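Local coordinates for 6b protein (Agrobacterium vitis, PDB 3AQ2) that disturbs plant cell proliferation, probably by interfering with the host microRNA machinery, and has an ADP-ribosylation fold, at residues E22-L27 with P99-D104; Q29-F34 with Q63-V68. All coordinates share one frame; numbering follows the deposited sequence.

Interaction 1 (E22-L27 with P99-D104); sequences ELSQHL and PPWLLD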
# COMPACT_ATOMS: atom_id res chain seq x y z
N GLU A 22 -17.36 10.45 1.17
CA GLU A 22 -17.64 9.54 0.05
C GLU A 22 -16.46 8.59 -0.17
O GLU A 22 -16.63 7.38 -0.37
CB GLU A 22 -17.89 10.30 -1.25
CG GLU A 22 -19.18 11.06 -1.32
CD GLU A 22 -19.39 11.70 -2.69
OE1 GLU A 22 -18.92 11.12 -3.71
OE2 GLU A 22 -20.04 12.76 -2.74
N LEU A 23 -15.25 9.13 -0.13
CA LEU A 23 -14.08 8.29 -0.36
C LEU A 23 -13.98 7.18 0.68
O LEU A 23 -13.71 6.03 0.34
CB LEU A 23 -12.81 9.13 -0.36
CG LEU A 23 -11.54 8.32 -0.63
CD1 LEU A 23 -11.54 7.76 -2.05
CD2 LEU A 23 -10.36 9.23 -0.43
N SER A 24 -14.22 7.52 1.94
CA SER A 24 -14.13 6.55 3.02
C SER A 24 -15.12 5.40 2.80
O SER A 24 -14.77 4.23 3.00
CB SER A 24 -14.37 7.22 4.37
OG SER A 24 -14.41 6.28 5.43
N GLN A 25 -16.33 5.74 2.37
CA GLN A 25 -17.38 4.76 2.10
C GLN A 25 -16.98 3.83 0.94
O GLN A 25 -17.14 2.61 1.03
CB GLN A 25 -18.71 5.46 1.80
CG GLN A 25 -19.26 6.24 3.00
CD GLN A 25 -20.33 7.27 2.61
OE1 GLN A 25 -20.80 7.29 1.47
NE2 GLN A 25 -20.71 8.12 3.56
N HIS A 26 -16.44 4.42 -0.14
CA HIS A 26 -15.97 3.61 -1.28
C HIS A 26 -14.82 2.68 -0.90
O HIS A 26 -14.75 1.54 -1.37
CB HIS A 26 -15.54 4.50 -2.45
CG HIS A 26 -16.68 5.03 -3.26
ND1 HIS A 26 -17.12 4.43 -4.42
CD2 HIS A 26 -17.49 6.10 -3.06
CE1 HIS A 26 -18.14 5.11 -4.91
NE2 HIS A 26 -18.39 6.13 -4.11
N LEU A 27 -13.91 3.16 -0.05
CA LEU A 27 -12.79 2.34 0.41
C LEU A 27 -13.29 1.17 1.25
O LEU A 27 -12.82 0.04 1.10
CB LEU A 27 -11.77 3.17 1.18
CG LEU A 27 -10.92 4.10 0.32
CD1 LEU A 27 -10.16 5.11 1.20
CD2 LEU A 27 -9.91 3.29 -0.51
N PRO A 99 -5.03 7.33 7.03
CA PRO A 99 -5.75 7.42 5.76
C PRO A 99 -5.46 8.73 5.03
O PRO A 99 -4.93 9.68 5.63
CB PRO A 99 -7.22 7.34 6.20
CG PRO A 99 -7.24 7.98 7.54
CD PRO A 99 -5.93 7.57 8.18
N PRO A 100 -5.80 8.80 3.73
CA PRO A 100 -5.43 9.97 2.92
C PRO A 100 -6.00 11.32 3.39
O PRO A 100 -5.49 12.36 2.97
CB PRO A 100 -5.96 9.60 1.52
CG PRO A 100 -6.13 8.13 1.53
CD PRO A 100 -6.45 7.74 2.93
N TRP A 101 -7.03 11.30 4.24
CA TRP A 101 -7.64 12.54 4.75
C TRP A 101 -7.16 12.93 6.15
O TRP A 101 -7.64 13.92 6.70
CB TRP A 101 -9.17 12.42 4.77
CG TRP A 101 -9.65 11.21 5.54
CD1 TRP A 101 -9.88 11.11 6.89
CD2 TRP A 101 -9.93 9.92 4.99
NE1 TRP A 101 -10.29 9.84 7.21
CE2 TRP A 101 -10.33 9.08 6.06
CE3 TRP A 101 -9.90 9.39 3.69
CZ2 TRP A 101 -10.69 7.74 5.87
CZ3 TRP A 101 -10.24 8.03 3.51
CH2 TRP A 101 -10.65 7.24 4.59
N LEU A 102 -6.25 12.16 6.74
CA LEU A 102 -5.86 12.43 8.14
C LEU A 102 -5.08 13.72 8.27
O LEU A 102 -5.33 14.53 9.19
CB LEU A 102 -5.04 11.26 8.72
CG LEU A 102 -4.79 11.38 10.23
CD1 LEU A 102 -6.05 11.07 11.05
CD2 LEU A 102 -3.64 10.45 10.64
N LEU A 103 -4.14 13.91 7.35
CA LEU A 103 -3.25 15.07 7.33
C LEU A 103 -3.21 15.65 5.92
O LEU A 103 -3.51 14.95 4.96
CB LEU A 103 -1.84 14.66 7.73
CG LEU A 103 -1.66 14.06 9.13
CD1 LEU A 103 -0.23 13.56 9.27
CD2 LEU A 103 -1.99 15.08 10.20
N ASP A 104 -2.85 16.93 5.81
CA ASP A 104 -2.64 17.55 4.50
C ASP A 104 -1.46 16.82 3.83
O ASP A 104 -0.55 16.35 4.54
CB ASP A 104 -2.33 19.04 4.68
CG ASP A 104 -2.16 19.78 3.35
OD1 ASP A 104 -1.05 19.75 2.76
OD2 ASP A 104 -3.13 20.42 2.90

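Interaction 2 (Q29-F34 with Q63-V68); sequences QARTDF and QRLTYV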
# COMPACT_ATOMS: atom_id res chain seq x y z
N GLN A 29 -16.21 -0.32 1.08
CA GLN A 29 -16.87 -1.26 0.18
C GLN A 29 -15.86 -2.03 -0.66
O GLN A 29 -16.05 -3.22 -0.93
CB GLN A 29 -17.88 -0.56 -0.73
CG GLN A 29 -18.84 -1.52 -1.45
CD GLN A 29 -19.65 -2.36 -0.47
OE1 GLN A 29 -20.22 -1.84 0.48
NE2 GLN A 29 -19.69 -3.68 -0.71
N ALA A 30 -14.80 -1.34 -1.10
CA ALA A 30 -13.78 -1.99 -1.92
C ALA A 30 -13.11 -3.11 -1.13
O ALA A 30 -12.88 -4.21 -1.65
CB ALA A 30 -12.74 -0.98 -2.39
N ARG A 31 -12.81 -2.83 0.13
CA ARG A 31 -12.18 -3.81 1.01
C ARG A 31 -13.08 -5.03 1.19
O ARG A 31 -12.63 -6.17 1.08
CB ARG A 31 -11.87 -3.19 2.37
CG ARG A 31 -10.95 -4.04 3.20
CD ARG A 31 -11.17 -3.89 4.68
NE ARG A 31 -10.97 -5.18 5.33
CZ ARG A 31 -11.93 -6.06 5.58
NH1 ARG A 31 -13.19 -5.79 5.27
NH2 ARG A 31 -11.64 -7.22 6.15
N THR A 32 -14.35 -4.77 1.48
CA THR A 32 -15.32 -5.86 1.66
C THR A 32 -15.45 -6.71 0.39
O THR A 32 -15.49 -7.94 0.48
CB THR A 32 -16.71 -5.32 2.08
OG1 THR A 32 -16.57 -4.60 3.31
CG2 THR A 32 -17.70 -6.47 2.28
N ASP A 33 -15.52 -6.05 -0.78
CA ASP A 33 -15.69 -6.76 -2.07
C ASP A 33 -14.47 -7.60 -2.41
O ASP A 33 -14.59 -8.69 -2.99
CB ASP A 33 -15.93 -5.77 -3.21
CG ASP A 33 -17.31 -5.11 -3.15
OD1 ASP A 33 -18.17 -5.52 -2.33
OD2 ASP A 33 -17.52 -4.18 -3.94
N PHE A 34 -13.29 -7.08 -2.07
CA PHE A 34 -12.02 -7.79 -2.25
C PHE A 34 -11.99 -9.07 -1.40
O PHE A 34 -11.75 -10.16 -1.92
CB PHE A 34 -10.88 -6.84 -1.85
CG PHE A 34 -9.51 -7.35 -2.16
CD1 PHE A 34 -8.88 -6.99 -3.34
CD2 PHE A 34 -8.82 -8.14 -1.25
CE1 PHE A 34 -7.59 -7.43 -3.63
CE2 PHE A 34 -7.53 -8.60 -1.53
CZ PHE A 34 -6.91 -8.24 -2.73
N GLN A 63 -8.10 -7.68 7.70
CA GLN A 63 -7.56 -6.52 8.38
C GLN A 63 -8.00 -5.30 7.61
O GLN A 63 -8.55 -5.43 6.52
CB GLN A 63 -6.03 -6.60 8.49
CG GLN A 63 -5.28 -6.51 7.16
CD GLN A 63 -3.77 -6.65 7.31
OE1 GLN A 63 -3.15 -7.47 6.62
NE2 GLN A 63 -3.18 -5.86 8.21
N ARG A 64 -7.77 -4.13 8.19
CA ARG A 64 -8.14 -2.88 7.54
C ARG A 64 -7.15 -2.58 6.42
O ARG A 64 -6.03 -3.09 6.40
CB ARG A 64 -8.15 -1.74 8.56
CG ARG A 64 -9.18 -1.94 9.66
CD ARG A 64 -9.13 -0.83 10.69
NE ARG A 64 -7.83 -0.78 11.37
CZ ARG A 64 -7.55 0.03 12.39
NH1 ARG A 64 -8.47 0.86 12.87
NH2 ARG A 64 -6.34 -0.01 12.93
N LEU A 65 -7.58 -1.73 5.49
CA LEU A 65 -6.70 -1.22 4.46
C LEU A 65 -5.56 -0.40 5.07
O LEU A 65 -5.74 0.29 6.09
CB LEU A 65 -7.48 -0.33 3.49
CG LEU A 65 -8.59 -0.99 2.68
CD1 LEU A 65 -9.34 0.08 1.90
CD2 LEU A 65 -8.04 -2.07 1.73
N THR A 66 -4.41 -0.47 4.42
CA THR A 66 -3.33 0.50 4.67
C THR A 66 -2.96 1.17 3.34
O THR A 66 -3.41 0.73 2.27
CB THR A 66 -2.10 -0.13 5.36
OG1 THR A 66 -1.64 -1.26 4.60
CG2 THR A 66 -2.46 -0.57 6.79
N TYR A 67 -2.14 2.21 3.42
CA TYR A 67 -1.95 3.12 2.29
C TYR A 67 -0.49 3.27 1.92
O TYR A 67 0.37 3.44 2.80
CB TYR A 67 -2.60 4.49 2.60
CG TYR A 67 -4.06 4.31 2.94
CD1 TYR A 67 -4.49 4.15 4.26
CD2 TYR A 67 -5.01 4.23 1.93
CE1 TYR A 67 -5.84 3.94 4.55
CE2 TYR A 67 -6.36 4.03 2.21
CZ TYR A 67 -6.77 3.88 3.52
OH TYR A 67 -8.10 3.68 3.80
N VAL A 68 -0.21 3.18 0.63
CA VAL A 68 1.12 3.47 0.10
C VAL A 68 0.97 4.74 -0.74
O VAL A 68 0.28 4.74 -1.76
CB VAL A 68 1.72 2.30 -0.73
CG1 VAL A 68 3.05 2.71 -1.35
CG2 VAL A 68 1.90 1.06 0.16

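Interaction 1 (E22-L27 with P99-D104)
The indole of Trp101 meets helix 20-38 with its six-membered ring, touching Leu23, Ser24 and Leu27; the two leucines are on the helix side that faces the sheet, whereas Ser24 lies on the more open flank facing the loop before helix 105-115. In this ADP-ribosylation fold the contact joins a long N-terminal helix to a type I beta turn, Pro99 to Leu102, closed by the bond from Leu102 N to Pro99 O (3.0 Å).

The apolar contacts come from the two leucines. Both reach the ring at its edge, near the ring plane: Leu27 CD1 lies 3.7 Å from Trp101 CZ3, while Leu23 CD2, one helical turn earlier, is 4.1 Å from the same carbon. Leu23 and Leu27 also touch Phe134 of strand 133-137, as does Pro100, the neighbour of the tryptophan in the turn.

Ser24 makes the remaining contact, van der Waals in kind. Its CB approaches Trp101 CH2 obliquely at 3.7 Å, and OG, turned anti to the backbone N (chi1 175°), sits 4.0 Å from the same Trp101 CH2.

Within the turn the indole is also packed against its own segment. Trp101 CG stands between its backbone N and carbonyl carbon (chi1 55°), a rotation that sends the ring back over the turn as well as toward the helix. Pro99 CB consequently lies against one indole face, 3.5 Å from the ring plane and displaced from the ring centre.

Interaction 2 (Q29-F34 with Q63-V68)
Arg31 packs the aliphatic part of its side chain against Leu65 and then spends its guanidinium on the backbone of Gln63. The buried part is apolar: Arg31 CG lies 3.8 Å from Leu65 CD2, and Arg31 CB is 4.0 Å from Leu65 CG, the two side chains crossing at a slant. Arg31 leaves helix 20-38 with CG opposite its own N (chi1 -167°), which lays its CB and CG along the leucine, itself buried and also touching Leu27. Here the helix lies over the lead-in to strand 66-70, which pairs with strand 133-137 in the mixed sheet of this ADP-ribosylation fold, and the CA atoms of Arg31 and Leu65 are 7.0 Å apart.

Toward the more exposed end a short hydrogen bond does the work. A bend at chi3 (144°) brings Arg31 NE to Gln63 O at 2.7 Å, with an N-H...O angle of 159°. The oxygen lies at the guanidinium edge, close to its plane, whereas the donor stands above the carbonyl plane. NH2 adds a weak hydrogen bond to Ser61 O, giving the group a second backbone carbonyl. Arg64 barely joins in: its CB points away from the helix, and its CA is 4.3 Å from Arg31 NE.

How the interactions relate
Helix 20-38 serves both contacts, its earlier turns facing the loop of interaction 1 and its later turns the strand lead-in of interaction 2; the two centres are 12 Å apart. Along the chain, both segments of interaction 2 fall between the two segments of interaction 1. Tyr67 bridges them: its OH lies 3.6 Å from Leu27 CD1, and its ring carbon CE1 lies 3.7 Å from Pro99 CA, while CE2 is 3.8 Å from Pro100 CD. The backbone O of Leu27 lies 3.6 Å from Leu65 CD1. The two contacts therefore meet at Leu27, Leu65 and Tyr67, with Pro99 and Pro100 against the tyrosine ring.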